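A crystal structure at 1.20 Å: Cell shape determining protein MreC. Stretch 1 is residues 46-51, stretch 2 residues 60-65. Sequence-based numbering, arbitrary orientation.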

# COMPACT_ATOMS: atom_id res chain seq x y z
N GLY A 46 -7.84 -5.88 1.77
CA GLY A 46 -7.23 -4.62 1.46
C GLY A 46 -5.74 -4.56 1.74
O GLY A 46 -5.16 -5.40 2.45
N LEU A 47 -5.12 -3.52 1.20
CA LEU A 47 -3.68 -3.33 1.40
C LEU A 47 -3.35 -2.98 2.84
O LEU A 47 -3.93 -2.09 3.43
CB LEU A 47 -3.20 -2.18 0.52
CG LEU A 47 -1.67 -2.03 0.43
CD1 LEU A 47 -1.03 -3.26 -0.26
CD2 LEU A 47 -1.30 -0.72 -0.27
N ILE A 48 -2.38 -3.71 3.40
CA ILE A 48 -1.90 -3.41 4.76
C ILE A 48 -0.42 -3.09 4.84
O ILE A 48 0.01 -2.59 5.85
CB ILE A 48 -2.33 -4.49 5.78
CG1 ILE A 48 -1.75 -5.88 5.48
CG2 ILE A 48 -3.87 -4.55 5.86
CD1 ILE A 48 -0.31 -6.05 5.92
N GLY A 49 0.34 -3.29 3.78
CA GLY A 49 1.75 -3.02 3.81
C GLY A 49 2.47 -3.47 2.56
O GLY A 49 1.85 -3.90 1.61
N SER A 50 3.79 -3.38 2.63
CA SER A 50 4.70 -3.72 1.53
C SER A 50 5.82 -4.58 2.08
O SER A 50 6.21 -4.40 3.23
CB SER A 50 5.25 -2.46 0.85
OG SER A 50 5.80 -1.59 1.82
N VAL A 51 6.32 -5.51 1.28
CA VAL A 51 7.46 -6.31 1.73
C VAL A 51 8.67 -5.41 1.84
O VAL A 51 9.00 -4.69 0.89
CB VAL A 51 7.73 -7.50 0.76
CG1 VAL A 51 9.07 -8.15 1.04
CG2 VAL A 51 6.59 -8.52 0.83
N ILE A 60 9.60 -9.73 6.21
CA ILE A 60 9.16 -8.58 6.99
C ILE A 60 8.29 -7.68 6.10
O ILE A 60 8.64 -7.38 4.94
CB ILE A 60 10.34 -7.76 7.56
CG1 ILE A 60 11.28 -8.67 8.38
CG2 ILE A 60 9.78 -6.59 8.41
CD1 ILE A 60 12.45 -7.92 9.02
N VAL A 61 7.17 -7.27 6.66
CA VAL A 61 6.19 -6.41 6.02
C VAL A 61 6.15 -5.07 6.74
O VAL A 61 5.96 -5.03 7.96
CB VAL A 61 4.79 -7.04 6.04
CG1 VAL A 61 3.70 -6.06 5.55
CG2 VAL A 61 4.78 -8.32 5.22
N ASN A 62 6.37 -3.98 6.01
CA ASN A 62 6.27 -2.62 6.51
C ASN A 62 4.85 -2.16 6.41
O ASN A 62 4.27 -2.15 5.32
CB ASN A 62 7.16 -1.71 5.71
CG ASN A 62 7.32 -0.39 6.36
OD1 ASN A 62 6.97 0.63 5.79
ND2 ASN A 62 7.79 -0.39 7.59
N LEU A 63 4.26 -1.80 7.54
CA LEU A 63 2.85 -1.47 7.53
C LEU A 63 2.60 -0.06 6.97
O LEU A 63 3.43 0.84 7.04
CB LEU A 63 2.23 -1.62 8.94
CG LEU A 63 2.26 -3.07 9.49
CD1 LEU A 63 1.69 -3.09 10.92
CD2 LEU A 63 1.43 -4.01 8.63
N LEU A 64 1.37 0.15 6.52
CA LEU A 64 0.98 1.45 5.97
C LEU A 64 0.79 2.55 7.00
O LEU A 64 0.65 3.71 6.64
CB LEU A 64 -0.34 1.32 5.19
CG LEU A 64 -0.33 0.48 3.92
CD1 LEU A 64 -1.71 0.62 3.25
CD2 LEU A 64 0.79 0.86 2.96
N THR A 65 0.75 2.20 8.27
CA THR A 65 0.52 3.17 9.35
C THR A 65 1.80 3.83 9.87
O THR A 65 1.73 4.59 10.82
CB THR A 65 -0.25 2.48 10.46
OG1 THR A 65 0.43 1.27 10.81
CG2 THR A 65 -1.68 2.16 10.01
O HOH W 1 4.50 0.20 3.60

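The two stretches run as neighbouring antiparallel strands, although their axes are well twisted, with 131° between their N-to-C directions. Ser50 and Asn62 form the hydrogen-bonded pair at the centre: Asn62 N donates to Ser50 O at 2.8 Å, and Ser50 N donates to Asn62 O at 3.0 Å, closing the small ring typical of antiparallel sheet. Flanking it are two non-hydrogen-bonded pairs, Gly49 with Leu63 and Val51 with Val61, whose CA atoms lie 4.2 Å and 4.5 Å apart. One further bond, from Leu64 N to Ile48 O at 3.1 Å, holds the chain where stretch 2 leaves its strand. CA-H···O contacts supplement this ladder: Val61 CA lies 3.4 Å from Ser50 O, and Val51 CA lies 3.6 Å from Ile60 O.

The main hollow is at Gly49. Gly49 CA comes within 3.1 Å of Asn62 O and 4.0 Å of Val61 CG1. A CB built in ideal geometry would point toward stretch 2, falling 2.5 Å from Asn62 O and 2.8 Å from Val61 CG1, both clashes, and only 3.4 Å from Leu63 CA. Glycine therefore suits this place because it adds no bump where the neighbouring strand already occupies the space. Its extended backbone, with phi and psi of 173° and -172°, accompanies this close approach.

Around the hollow, longer side chains reach back to the partner. Ile48 starts with its CA-to-CB bond pointing away, but its end comes nearer, so that Ile48 CD1 lies 4.0 Å from Val61 CG1 and 3.8 Å from Leu63 CD2. The longer arm of isoleucine, CG1-CD1, with chi1 and chi2 both p, carries the terminal methyl back so that it touches two apolar neighbours. Leu63 behaves similarly: its CA-to-CB bond points away overall, yet its end returns, placing Leu63 CD2 3.4 Å from Ile48 O as well as against the isoleucine methyl.

Leu64 supplies the most heavily covered bump. Its CA-to-CB bond points toward stretch 1, and the chain, with chi1 m and chi2 t, extends along the backbone of Leu47 and Ile48. Leu64 CG sits 3.8 Å from Gly49 N, while Leu64 CD1 reaches 3.5 Å from Leu47 O and 3.8 Å from Leu47 CD2. The two leucine methyls thus meet in an apolar contact.

Two of the three pairs place both side chains on a common face: Val51 and Val61 share one, where compact, beta-branched side chains favour extended backbone; both adopt chi1 t. Ser50 and Asn62 share the other, where Ser50 OG approaches Asn62 CB at 4.1 Å. Here a water occupies a polar niche, hydrogen-bonded to Ser50 OG at 2.8 Å. The same water donates to Asn62 O at 2.9 Å and, weakly, to Asn62 OD1 at 3.3 Å. The serine hydroxyl suits the niche because it can bond to the water; on Asn62 the main anchor is the backbone O, and OD1 adds only a weak bond.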